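PDB 5TXE: lasso peptide isopeptidase AtxE2 from Asticcacaulis excentricus, which hydrolyses the isopeptide bond of the lasso peptides astexin-2 and astexin-3, recognising mainly their knotted loop and converting them to linear peptides. Local coordinates for residues L60-S64 with G353-Q357; W178-N182 with V233-K237; L405-R410 with H501-L506; H534-N539 with A588-N594. The protein carries 1 engineered substitution. All coordinates share one frame; numbering follows the deposited sequence.

Interaction 1. Residues L60-S64 with G353-Q357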
loop_
_atom_site.group_PDB
_atom_site.type_symbol
_atom_site.label_atom_id
_atom_site.label_comp_id
_atom_site.label_asym_id
_atom_site.label_seq_id
_atom_site.Cartn_x
_atom_site.Cartn_y
_atom_site.Cartn_z
ATOM N N LEU A 60 1.959 -13.066 3.589
ATOM C CA LEU A 60 1.333 -13.442 2.315
ATOM C C LEU A 60 1.573 -14.896 1.879
ATOM O O LEU A 60 1.061 -15.330 0.819
ATOM C CB LEU A 60 1.728 -12.461 1.185
ATOM C CG LEU A 60 3.166 -12.043 1.050
ATOM C CD1 LEU A 60 4.005 -13.266 0.718
ATOM C CD2 LEU A 60 3.336 -10.990 -0.049
ATOM N N LEU A 61 2.370 -15.623 2.658
ATOM C CA LEU A 61 2.617 -17.030 2.377
ATOM C C LEU A 61 2.737 -17.801 3.659
ATOM O O LEU A 61 2.976 -17.196 4.719
ATOM C CB LEU A 61 3.848 -17.193 1.518
ATOM C CG LEU A 61 5.185 -16.768 2.104
ATOM C CD1 LEU A 61 5.798 -17.862 2.966
ATOM C CD2 LEU A 61 6.127 -16.450 0.974
ATOM N N SER A 62 2.531 -19.119 3.570
ATOM C CA SER A 62 2.678 -19.968 4.693
ATOM C C SER A 62 3.351 -21.270 4.320
ATOM O O SER A 62 2.962 -21.923 3.358
ATOM C CB SER A 62 1.294 -20.262 5.173
ATOM O OG SER A 62 1.314 -21.030 6.364
ATOM N N LEU A 63 4.375 -21.657 5.057
ATOM C CA LEU A 63 5.067 -22.950 4.805
ATOM C C LEU A 63 4.365 -24.054 5.517
ATOM O O LEU A 63 3.876 -23.877 6.634
ATOM C CB LEU A 63 6.478 -22.942 5.318
ATOM C CG LEU A 63 7.371 -21.972 4.581
ATOM C CD1 LEU A 63 8.752 -21.971 5.216
ATOM C CD2 LEU A 63 7.501 -22.360 3.131
ATOM N N SER A 64 4.316 -25.208 4.880
ATOM C CA SER A 64 3.785 -26.389 5.565
ATOM C C SER A 64 4.623 -26.706 6.852
ATOM O O SER A 64 5.793 -26.303 6.940
ATOM C CB SER A 64 3.779 -27.579 4.603
ATOM O OG SER A 64 5.087 -27.952 4.200
ATOM N N GLY A 353 7.192 -11.236 3.490
ATOM C CA GLY A 353 6.539 -12.437 4.008
ATOM C C GLY A 353 7.423 -13.652 4.245
ATOM O O GLY A 353 6.919 -14.784 4.410
ATOM N N CYS A 354 8.728 -13.425 4.242
ATOM C CA CYS A 354 9.696 -14.505 4.284
ATOM C C CYS A 354 9.487 -15.424 5.484
ATOM O O CYS A 354 9.226 -14.974 6.597
ATOM C CB CYS A 354 11.099 -13.954 4.384
ATOM S SG CYS A 354 11.736 -12.924 3.029
ATOM N N GLU A 355 9.626 -16.710 5.246
ATOM C CA GLU A 355 9.611 -17.730 6.297
ATOM C C GLU A 355 10.754 -18.743 6.064
ATOM O O GLU A 355 11.167 -19.013 4.888
ATOM C CB GLU A 355 8.279 -18.465 6.305
ATOM C CG GLU A 355 7.113 -17.612 6.828
ATOM C CD GLU A 355 5.843 -18.440 7.083
ATOM O OE1 GLU A 355 5.790 -19.636 6.713
ATOM O OE2 GLU A 355 4.870 -17.890 7.634
ATOM N N ARG A 356 11.300 -19.289 7.162
ATOM C CA ARG A 356 12.505 -20.148 7.045
ATOM C C ARG A 356 12.167 -21.621 7.020
ATOM O O ARG A 356 11.335 -22.081 7.784
ATOM C CB ARG A 356 13.457 -19.854 8.194
ATOM C CG ARG A 356 14.827 -20.534 8.117
ATOM C CD ARG A 356 15.745 -20.130 9.276
ATOM N NE ARG A 356 15.192 -20.501 10.569
ATOM C CZ ARG A 356 15.171 -21.743 11.036
ATOM N NH1 ARG A 356 15.773 -22.749 10.379
ATOM N NH2 ARG A 356 14.595 -21.974 12.191
ATOM N N GLN A 357 12.800 -22.328 6.098
ATOM C CA GLN A 357 12.881 -23.796 6.095
ATOM C C GLN A 357 14.378 -24.185 6.101
ATOM O O GLN A 357 15.079 -24.025 5.083
ATOM C CB GLN A 357 12.254 -24.392 4.818
ATOM C CG GLN A 357 12.571 -25.885 4.574
ATOM C CD GLN A 357 12.952 -26.175 3.131
ATOM O OE1 GLN A 357 13.936 -25.634 2.615
ATOM N NE2 GLN A 357 12.191 -27.035 2.469
HETATM O O HOH W 1 4.431 -14.789 5.020
HETATM O O HOH W 2 4.400 -21.299 8.132
#
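Glu355 reaches across to Leu63 and makes the direct hydrogen bond of this contact: the N-H of Leu63 points to carboxylate OE1, with N and OE1 3.0 Å apart and an N-H...O angle of 157°. The donor arrives on the syn side of the carboxylate, 28° out of its plane. The strands 61-63 and 354-357 run almost parallel, but with axes 7.5 Å apart; an extended glutamate side chain is long enough to span that gap.

Two waters add to this link. One donates to Glu355 OE1 at 2.6 Å and also to Leu63 O, giving OE1 two hydrogen-bonded partners, which would probably favour the ionised carboxylate. The other donates to both Leu61 O and Gly353 O, bridging the two backbones.

Van der Waals contacts complete the interface. The side chains of Leu63 and Glu355 lie alongside each other, pointing opposite ways, with Leu63 CD1 3.7 Å from Glu355 CB. Leu61, with CG set between its backbone N and carbonyl carbon (chi1 64°), lays CG 3.5 Å from Gly353 O. Gly353 turns a corner with positive phi, and Leu60 CD1 sits 4.2 Å from its CA, close to where a side chain would begin.

Strand 61-63 pairs with strand 69-78, whose Val70 supports Leu61 and Leu63, while strand 350-357 pairs with strand 360-367, so the contact joins two sheets of what is probably a beta-propeller.

Interaction 2. Residues W178-N182 with V233-K237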
loop_
_atom_site.group_PDB
_atom_site.type_symbol
_atom_site.label_atom_id
_atom_site.label_comp_id
_atom_site.label_asym_id
_atom_site.label_seq_id
_atom_site.Cartn_x
_atom_site.Cartn_y
_atom_site.Cartn_z
ATOM N N TRP A 178 -6.010 -23.852 13.142
ATOM C CA TRP A 178 -6.227 -25.237 13.518
ATOM C C TRP A 178 -5.825 -25.447 14.976
ATOM O O TRP A 178 -4.757 -25.017 15.378
ATOM C CB TRP A 178 -5.369 -26.125 12.641
ATOM C CG TRP A 178 -5.683 -26.043 11.191
ATOM C CD1 TRP A 178 -5.111 -25.216 10.242
ATOM C CD2 TRP A 178 -6.625 -26.846 10.493
ATOM N NE1 TRP A 178 -5.646 -25.482 9.010
ATOM C CE2 TRP A 178 -6.583 -26.466 9.141
ATOM C CE3 TRP A 178 -7.488 -27.882 10.882
ATOM C CZ2 TRP A 178 -7.377 -27.058 8.186
ATOM C CZ3 TRP A 178 -8.289 -28.460 9.940
ATOM C CH2 TRP A 178 -8.220 -28.052 8.593
ATOM N N LEU A 179 -6.701 -26.053 15.767
ATOM C CA LEU A 179 -6.328 -26.555 17.089
ATOM C C LEU A 179 -5.758 -28.003 17.002
ATOM O O LEU A 179 -4.852 -28.339 17.744
ATOM C CB LEU A 179 -7.480 -26.491 18.066
ATOM C CG LEU A 179 -8.016 -25.101 18.427
ATOM C CD1 LEU A 179 -9.137 -25.183 19.465
ATOM C CD2 LEU A 179 -6.888 -24.232 18.937
ATOM N N ASP A 180 -6.273 -28.807 16.079
ATOM C CA ASP A 180 -5.707 -30.093 15.701
ATOM C C ASP A 180 -6.232 -30.399 14.309
ATOM O O ASP A 180 -6.924 -29.575 13.743
ATOM C CB ASP A 180 -6.060 -31.191 16.728
ATOM C CG ASP A 180 -7.561 -31.440 16.870
ATOM O OD1 ASP A 180 -8.291 -31.448 15.865
ATOM O OD2 ASP A 180 -8.027 -31.605 18.012
ATOM N N ASP A 181 -5.963 -31.577 13.760
ATOM C CA ASP A 181 -6.396 -31.874 12.402
ATOM C C ASP A 181 -7.905 -31.794 12.082
ATOM O O ASP A 181 -8.262 -31.707 10.909
ATOM C CB ASP A 181 -5.862 -33.223 11.946
ATOM C CG ASP A 181 -4.369 -33.195 11.697
ATOM O OD1 ASP A 181 -3.868 -32.219 11.068
ATOM O OD2 ASP A 181 -3.697 -34.166 12.110
ATOM N N ASN A 182 -8.755 -31.814 13.097
ATOM C CA ASN A 182 -10.199 -31.836 12.931
ATOM C C ASN A 182 -10.898 -30.721 13.676
ATOM O O ASN A 182 -12.120 -30.751 13.817
ATOM C CB ASN A 182 -10.748 -33.174 13.488
ATOM C CG ASN A 182 -10.122 -34.367 12.806
ATOM O OD1 ASN A 182 -10.358 -34.595 11.605
ATOM N ND2 ASN A 182 -9.252 -35.091 13.528
ATOM N N VAL A 233 -15.239 -22.595 18.609
ATOM C CA VAL A 233 -14.498 -23.737 18.104
ATOM C C VAL A 233 -15.446 -24.663 17.404
ATOM O O VAL A 233 -16.517 -24.965 17.927
ATOM C CB VAL A 233 -13.830 -24.527 19.249
ATOM C CG1 VAL A 233 -13.110 -25.744 18.695
ATOM C CG2 VAL A 233 -12.832 -23.632 19.955
ATOM N N LEU A 234 -15.024 -25.137 16.237
ATOM C CA LEU A 234 -15.790 -26.051 15.475
ATOM C C LEU A 234 -15.049 -27.355 15.342
ATOM O O LEU A 234 -13.931 -27.376 14.864
ATOM C CB LEU A 234 -16.058 -25.495 14.062
ATOM C CG LEU A 234 -16.788 -26.539 13.207
ATOM C CD1 LEU A 234 -18.272 -26.370 13.319
ATOM C CD2 LEU A 234 -16.388 -26.487 11.736
ATOM N N ASP A 235 -15.718 -28.455 15.690
ATOM C CA ASP A 235 -15.203 -29.817 15.427
ATOM C C ASP A 235 -15.689 -30.251 14.060
ATOM O O ASP A 235 -16.855 -30.468 13.864
ATOM C CB ASP A 235 -15.728 -30.762 16.524
ATOM C CG ASP A 235 -15.233 -32.229 16.387
ATOM O OD1 ASP A 235 -14.642 -32.664 15.343
ATOM O OD2 ASP A 235 -15.478 -32.944 17.378
ATOM N N LEU A 236 -14.792 -30.375 13.106
ATOM C CA LEU A 236 -15.186 -30.692 11.747
ATOM C C LEU A 236 -15.749 -32.088 11.585
ATOM O O LEU A 236 -16.414 -32.351 10.626
ATOM C CB LEU A 236 -13.994 -30.574 10.823
ATOM C CG LEU A 236 -13.452 -29.173 10.596
ATOM C CD1 LEU A 236 -12.089 -29.263 9.932
ATOM C CD2 LEU A 236 -14.386 -28.378 9.731
ATOM N N LYS A 237 -15.480 -32.985 12.508
ATOM C CA LYS A 237 -16.029 -34.325 12.397
ATOM C C LYS A 237 -17.443 -34.450 12.937
ATOM O O LYS A 237 -18.150 -35.356 12.557
ATOM C CB LYS A 237 -15.151 -35.322 13.130
ATOM C CG LYS A 237 -13.983 -35.833 12.304
ATOM C CD LYS A 237 -12.960 -36.526 13.192
ATOM C CE LYS A 237 -13.580 -37.214 14.411
ATOM N NZ LYS A 237 -12.550 -37.663 15.383
#
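Two neighbouring hairpin turns meet here, at one end of a four-stranded antiparallel sheet resembling a propeller blade: Asn182 closes the turn between strands 173-178 and 183-188, and Leu236 starts the one after strand 230-235. Leu236 N donates to Asn182 O at 2.8 Å, 23° out of the carbonyl plane, carrying the link between the two inner strands a step beyond the pairing of Leu234 with Leu184.

Each turn is shaped by an aspartate in an Asx turn, a role suited to its short acidic side chain. Asp180 OD1 accepts from Asn182 N, nearly along its own C-O axis, and also bonds Thr183 OG1; Leu179 and Asp180 together face Thr183 in a classic beta bulge. In the other turn Asp235 OD1 accepts from Lys237 N, which stands above the carboxylate plane.

Two apolar pairs complete the contact. Leu179 CD1 lies 4.0 Å from Val233 CG2, both residues touching Glu248 of helix 246-253. Trp178, CG anti to its carbonyl carbon (chi1 -62°), sets off away from Leu236, but its ring returns CZ3 to 3.9 Å from Leu236 CD1; its NE1 bonds Arg133 O. On the exposed side the poorly ordered Lys237 lays its methylene CD 3.6 Å from Asn182 CG.

Interaction 3. Residues L405-R410 with H501-L506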
loop_
_atom_site.group_PDB
_atom_site.type_symbol
_atom_site.label_atom_id
_atom_site.label_comp_id
_atom_site.label_asym_id
_atom_site.label_seq_id
_atom_site.Cartn_x
_atom_site.Cartn_y
_atom_site.Cartn_z
ATOM N N LEU A 405 18.110 7.076 -9.411
ATOM C CA LEU A 405 18.657 8.406 -9.205
ATOM C C LEU A 405 18.879 8.606 -7.724
ATOM O O LEU A 405 18.069 8.145 -6.901
ATOM C CB LEU A 405 17.680 9.528 -9.641
ATOM C CG LEU A 405 17.160 9.556 -11.061
ATOM C CD1 LEU A 405 16.041 10.585 -11.172
ATOM C CD2 LEU A 405 18.267 9.895 -12.023
ATOM N N THR A 406 19.917 9.385 -7.409
ATOM C CA THR A 406 20.219 9.747 -6.060
ATOM C C THR A 406 20.709 11.151 -5.970
ATOM O O THR A 406 21.453 11.653 -6.824
ATOM C CB THR A 406 21.319 8.848 -5.467
ATOM O OG1 THR A 406 22.462 8.926 -6.295
ATOM C CG2 THR A 406 20.872 7.363 -5.345
ATOM N N LEU A 407 20.262 11.819 -4.927
ATOM C CA LEU A 407 20.736 13.122 -4.662
ATOM C C LEU A 407 20.475 13.483 -3.196
ATOM O O LEU A 407 19.807 12.731 -2.453
ATOM C CB LEU A 407 20.138 14.152 -5.620
ATOM C CG LEU A 407 18.625 14.403 -5.655
ATOM C CD1 LEU A 407 18.119 15.261 -4.496
ATOM C CD2 LEU A 407 18.308 15.111 -6.982
ATOM N N ARG A 408 21.074 14.589 -2.772
ATOM C CA ARG A 408 20.839 15.092 -1.459
ATOM C C ARG A 408 20.070 16.320 -1.778
ATOM O O ARG A 408 20.440 17.032 -2.705
ATOM C CB ARG A 408 22.129 15.424 -0.732
ATOM C CG ARG A 408 21.893 15.698 0.745
ATOM C CD ARG A 408 23.194 15.965 1.499
ATOM N NE ARG A 408 24.069 14.799 1.662
ATOM C CZ ARG A 408 23.909 13.853 2.577
ATOM N NH1 ARG A 408 22.861 13.847 3.402
ATOM N NH2 ARG A 408 24.778 12.855 2.651
ATOM N N ASN A 409 18.980 16.540 -1.064
ATOM C CA ASN A 409 18.137 17.661 -1.379
ATOM C C ASN A 409 18.637 18.899 -0.663
ATOM O O ASN A 409 19.573 18.819 0.152
ATOM C CB ASN A 409 16.640 17.341 -1.130
ATOM C CG ASN A 409 16.222 17.331 0.325
ATOM O OD1 ASN A 409 16.938 17.763 1.202
ATOM N ND2 ASN A 409 15.014 16.777 0.591
ATOM N N ARG A 410 18.001 20.028 -0.960
ATOM C CA ARG A 410 18.405 21.307 -0.400
ATOM C C ARG A 410 18.288 21.368 1.128
ATOM O O ARG A 410 18.917 22.190 1.772
ATOM C CB ARG A 410 17.700 22.476 -1.119
ATOM C CG ARG A 410 16.166 22.473 -1.329
ATOM C CD ARG A 410 15.752 23.876 -1.805
ATOM N NE ARG A 410 14.838 24.031 -2.931
ATOM C CZ ARG A 410 15.076 23.713 -4.204
ATOM N NH1 ARG A 410 16.182 23.096 -4.548
ATOM N NH2 ARG A 410 14.168 23.982 -5.133
ATOM N N HIS A 501 10.200 20.905 -2.917
ATOM C CA HIS A 501 11.572 21.291 -3.271
ATOM C C HIS A 501 12.346 20.107 -3.729
ATOM O O HIS A 501 13.174 20.222 -4.629
ATOM C CB HIS A 501 12.283 21.912 -2.089
ATOM C CG HIS A 501 11.839 23.299 -1.731
ATOM N ND1 HIS A 501 11.515 24.262 -2.665
ATOM C CD2 HIS A 501 11.725 23.896 -0.526
ATOM C CE1 HIS A 501 11.203 25.387 -2.051
ATOM N NE2 HIS A 501 11.317 25.190 -0.752
ATOM N N THR A 502 12.072 18.935 -3.172
ATOM C CA THR A 502 12.758 17.721 -3.651
ATOM C C THR A 502 12.364 17.386 -5.057
ATOM O O THR A 502 13.194 17.016 -5.854
ATOM C CB THR A 502 12.482 16.510 -2.747
ATOM O OG1 THR A 502 12.860 16.826 -1.418
ATOM C CG2 THR A 502 13.247 15.280 -3.191
ATOM N N LEU A 503 11.095 17.532 -5.386
ATOM C CA LEU A 503 10.689 17.306 -6.771
ATOM C C LEU A 503 11.350 18.298 -7.730
ATOM O O LEU A 503 11.748 17.924 -8.826
ATOM C CB LEU A 503 9.170 17.426 -6.919
ATOM C CG LEU A 503 8.379 16.264 -6.332
ATOM C CD1 LEU A 503 6.929 16.604 -6.357
ATOM C CD2 LEU A 503 8.640 14.976 -7.110
ATOM N N GLU A 504 11.405 19.556 -7.326
ATOM C CA GLU A 504 12.075 20.584 -8.100
ATOM C C GLU A 504 13.590 20.256 -8.261
ATOM O O GLU A 504 14.112 20.386 -9.352
ATOM C CB GLU A 504 11.846 21.955 -7.503
ATOM C CG GLU A 504 10.392 22.442 -7.638
ATOM C CD GLU A 504 10.097 23.737 -6.876
ATOM O OE1 GLU A 504 10.976 24.213 -6.104
ATOM O OE2 GLU A 504 8.989 24.311 -7.058
ATOM N N ASP A 505 14.237 19.716 -7.236
ATOM C CA ASP A 505 15.640 19.259 -7.361
ATOM C C ASP A 505 15.762 18.147 -8.384
ATOM O O ASP A 505 16.635 18.185 -9.239
ATOM C CB ASP A 505 16.187 18.768 -6.014
ATOM C CG ASP A 505 16.234 19.875 -4.959
ATOM O OD1 ASP A 505 16.318 21.050 -5.348
ATOM O OD2 ASP A 505 16.184 19.593 -3.731
ATOM N N LEU A 506 14.865 17.166 -8.335
ATOM C CA LEU A 506 14.940 16.077 -9.289
ATOM C C LEU A 506 14.713 16.556 -10.708
ATOM O O LEU A 506 15.352 16.072 -11.650
ATOM C CB LEU A 506 13.971 14.947 -8.962
ATOM C CG LEU A 506 14.319 14.242 -7.684
ATOM C CD1 LEU A 506 13.118 13.474 -7.103
ATOM C CD2 LEU A 506 15.484 13.291 -7.972
#
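Thr502 OG1 has two polar partners: it accepts from Asn409 ND2 at 2.9 Å, and it is hydrogen-bonded to Asn498 O one turn back in its own helix. The approach of Asn409 is somewhat bent, with OG1 tilted from the amide plane. With CG lodged between backbone N and carbonyl carbon (chi1 76°), the Asn409 amide turns its NH2 to the helix while OD1 takes the backbone N-H groups of Asn411 and Ile413. An asparagine suits this place because one flat group both donates and accepts.

Further toward the strand's centre the contact becomes apolar. Strand 401-408 is an edge strand of the mixed sheet of the alpha/beta-hydrolase domain, and helix 494-512 packs against it, with strand and helix directions 122° apart. Leu407 CD2 meets Leu506 CD2 at 3.5 Å, and Leu405 CD1 adds a looser touch on the same methyl; Leu506 also lies on Leu465 and Phe467 of strand 463-467.

Beyond the strand end Arg410 bends at chi3 and crosses His501 almost perpendicularly. Its CD lies over one face of the imidazole, 4.3 Å from the centroid, a CH-pi contact, and the guanidinium plane is turned 47° from the ring. Arg410 NH2 forms a salt bridge to Glu504 OE1 at 3.3 Å, the hydrogen bond in it weak, with the carboxylate oxygen near the guanidinium plane. Its NH1 is modelled too close to Asp505 OD1, which leaves the details of that salt bridge doubtful. Asp505 OD2 also accepts weakly from Arg410 N at 3.3 Å.

Interaction 4. Residues H534-N539 with A588-N594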
loop_
_atom_site.group_PDB
_atom_site.type_symbol
_atom_site.label_atom_id
_atom_site.label_comp_id
_atom_site.label_asym_id
_atom_site.label_seq_id
_atom_site.Cartn_x
_atom_site.Cartn_y
_atom_site.Cartn_z
ATOM N N HIS A 534 -1.854 19.125 -4.903
ATOM C CA HIS A 534 -2.671 20.331 -4.668
ATOM C C HIS A 534 -1.728 21.450 -4.267
ATOM O O HIS A 534 -1.801 22.553 -4.785
ATOM C CB HIS A 534 -3.779 20.121 -3.601
ATOM C CG HIS A 534 -4.660 18.938 -3.867
ATOM N ND1 HIS A 534 -5.180 18.150 -2.858
ATOM C CD2 HIS A 534 -5.035 18.360 -5.032
ATOM C CE1 HIS A 534 -5.873 17.172 -3.403
ATOM N NE2 HIS A 534 -5.789 17.273 -4.717
ATOM N N PHE A 535 -0.864 21.122 -3.333
ATOM C CA PHE A 535 0.201 22.058 -2.874
ATOM C C PHE A 535 1.075 22.523 -4.018
ATOM O O PHE A 535 1.407 23.692 -4.134
ATOM C CB PHE A 535 1.084 21.374 -1.804
ATOM C CG PHE A 535 1.967 22.318 -1.047
ATOM C CD1 PHE A 535 1.467 23.026 0.025
ATOM C CD2 PHE A 535 3.262 22.572 -1.475
ATOM C CE1 PHE A 535 2.265 23.910 0.725
ATOM C CE2 PHE A 535 4.096 23.429 -0.771
ATOM C CZ PHE A 535 3.587 24.106 0.331
ATOM N N GLY A 536 1.435 21.601 -4.877
ATOM C CA GLY A 536 2.343 21.890 -5.973
ATOM C C GLY A 536 1.777 22.819 -6.996
ATOM O O GLY A 536 2.526 23.650 -7.584
ATOM N N LEU A 537 0.482 22.698 -7.266
ATOM C CA LEU A 537 -0.114 23.498 -8.351
ATOM C C LEU A 537 -0.332 24.922 -7.864
ATOM O O LEU A 537 -0.456 25.830 -8.627
ATOM C CB LEU A 537 -1.431 22.916 -8.817
ATOM C CG LEU A 537 -1.373 21.553 -9.448
ATOM C CD1 LEU A 537 -2.727 21.168 -10.018
ATOM C CD2 LEU A 537 -0.338 21.470 -10.529
ATOM N N ILE A 538 -0.404 25.099 -6.568
ATOM C CA ILE A 538 -0.623 26.423 -6.019
ATOM C C ILE A 538 0.684 27.127 -5.728
ATOM O O ILE A 538 0.762 28.323 -5.874
ATOM C CB ILE A 538 -1.455 26.341 -4.735
ATOM C CG1 ILE A 538 -2.917 26.027 -5.117
ATOM C CG2 ILE A 538 -1.401 27.625 -3.903
ATOM C CD1 ILE A 538 -3.662 25.442 -3.960
ATOM N N ASN A 539 1.688 26.397 -5.268
ATOM C CA ASN A 539 2.908 27.015 -4.776
ATOM C C ASN A 539 4.108 26.880 -5.732
ATOM O O ASN A 539 5.248 27.092 -5.339
ATOM C CB ASN A 539 3.211 26.423 -3.395
ATOM C CG ASN A 539 2.143 26.745 -2.374
ATOM O OD1 ASN A 539 2.083 27.837 -1.896
ATOM N ND2 ASN A 539 1.272 25.792 -2.075
ATOM N N ALA A 588 -2.608 27.727 1.498
ATOM C CA ALA A 588 -1.566 27.077 0.700
ATOM C C ALA A 588 -2.065 25.938 -0.151
ATOM O O ALA A 588 -1.321 25.467 -1.012
ATOM C CB ALA A 588 -0.510 26.535 1.649
ATOM N N THR A 589 -3.284 25.437 0.119
ATOM C CA THR A 589 -3.781 24.236 -0.588
ATOM C C THR A 589 -5.234 24.255 -1.109
ATOM O O THR A 589 -5.536 23.460 -1.969
ATOM C CB THR A 589 -3.711 22.972 0.287
ATOM O OG1 THR A 589 -4.514 23.165 1.462
ATOM C CG2 THR A 589 -2.281 22.637 0.697
ATOM N N SER A 590 -6.094 25.146 -0.623
ATOM C CA SER A 590 -7.497 25.138 -0.989
ATOM C C SER A 590 -7.680 25.601 -2.414
ATOM O O SER A 590 -7.220 26.693 -2.784
ATOM C CB SER A 590 -8.342 25.992 -0.067
ATOM O OG SER A 590 -9.550 26.326 -0.733
ATOM N N PHE A 591 -8.348 24.768 -3.213
ATOM C CA PHE A 591 -8.715 25.184 -4.563
ATOM C C PHE A 591 -9.863 26.191 -4.602
ATOM O O PHE A 591 -10.001 26.944 -5.572
ATOM C CB PHE A 591 -9.057 23.982 -5.453
ATOM C CG PHE A 591 -7.872 23.160 -5.870
ATOM C CD1 PHE A 591 -6.576 23.550 -5.609
ATOM C CD2 PHE A 591 -8.073 21.988 -6.544
ATOM C CE1 PHE A 591 -5.509 22.777 -6.051
ATOM C CE2 PHE A 591 -7.023 21.193 -6.947
ATOM C CZ PHE A 591 -5.737 21.584 -6.711
ATOM N N VAL A 592 -10.676 26.245 -3.569
ATOM C CA VAL A 592 -11.700 27.290 -3.521
ATOM C C VAL A 592 -11.006 28.674 -3.369
ATOM O O VAL A 592 -11.251 29.573 -4.146
ATOM C CB VAL A 592 -12.707 27.056 -2.349
ATOM C CG1 VAL A 592 -13.748 28.194 -2.229
ATOM C CG2 VAL A 592 -13.429 25.754 -2.569
ATOM N N VAL A 593 -10.124 28.805 -2.386
ATOM C CA VAL A 593 -9.350 30.045 -2.187
ATOM C C VAL A 593 -8.550 30.426 -3.431
ATOM O O VAL A 593 -8.595 31.576 -3.846
ATOM C CB VAL A 593 -8.428 29.903 -0.967
ATOM C CG1 VAL A 593 -7.456 31.076 -0.829
ATOM C CG2 VAL A 593 -9.267 29.727 0.294
ATOM N N ASN A 594 -7.878 29.466 -4.071
ATOM C CA ASN A 594 -6.932 29.760 -5.136
ATOM C C ASN A 594 -7.405 29.457 -6.529
ATOM O O ASN A 594 -6.635 29.560 -7.476
ATOM C CB ASN A 594 -5.667 28.954 -4.875
ATOM C CG ASN A 594 -4.970 29.395 -3.594
ATOM O OD1 ASN A 594 -4.465 30.510 -3.554
ATOM N ND2 ASN A 594 -4.959 28.548 -2.547
#
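The rings of His534 and Phe591 meet with their planes 75° apart, the imidazole CD2 3.7 Å from Phe591 CZ. In this alpha/beta-hydrolase fold His534 belongs to helix 528-539, which follows the nucleophile position, Ala527, an engineered residue here. Both its ring nitrogens are engaged, ND1 with Thr553 OG1 and NE2 with Ser550 O, fixing the orientation of the imidazole against the phenyl ring.

Ile538 wedges between the segments. Its CD1 comes to the edge of the Phe591 ring, near the ring plane, 3.8 Å from CD1, and also touches Asn594 ND2; a branched aliphatic chain suits a slot lined from several sides. Phe535, with CG anti to the backbone N (chi1 -166°), meets Thr589 CG2 at its edge, while one face carries Asn539 ND2, 3.4 Å above the ring centre. That amide nitrogen donates twice, to Phe535 O at 2.9 Å and to Ala588 O at 2.8 Å, each on a carbonyl lone pair, tying Asn539 to the other segment.

Ser590 caps helix 591-594, its OG accepting from Val593 N and bonding to Asp581. Asn594 ND2 donates to Ala587 O, and with Asn594 N also reaches Ser590 O, from opposite faces of its carbonyl plane.

The four contacts follow one another along the chain except that interaction 2 is nested inside the loop closed by interaction 1. Those two lie in the region of antiparallel sheets, centres 23 Å apart, one joining two sheets and the other two turns of a single sheet. Interactions 3 and 4 belong to the alpha/beta-hydrolase region, centres 22 Å apart with nearest atoms about 5 Å apart; Trp497 of helix 494-512 touches His501 of interaction 3 and Phe535 and Asn539 of interaction 4. Interactions 2 and 4 have centres about 58 Å apart, on opposite sides of the chain's centre, in keeping with the two-domain architecture of prolyl oligopeptidases. Only interactions 3 and 4 come within about 10 Å of catalytic residues.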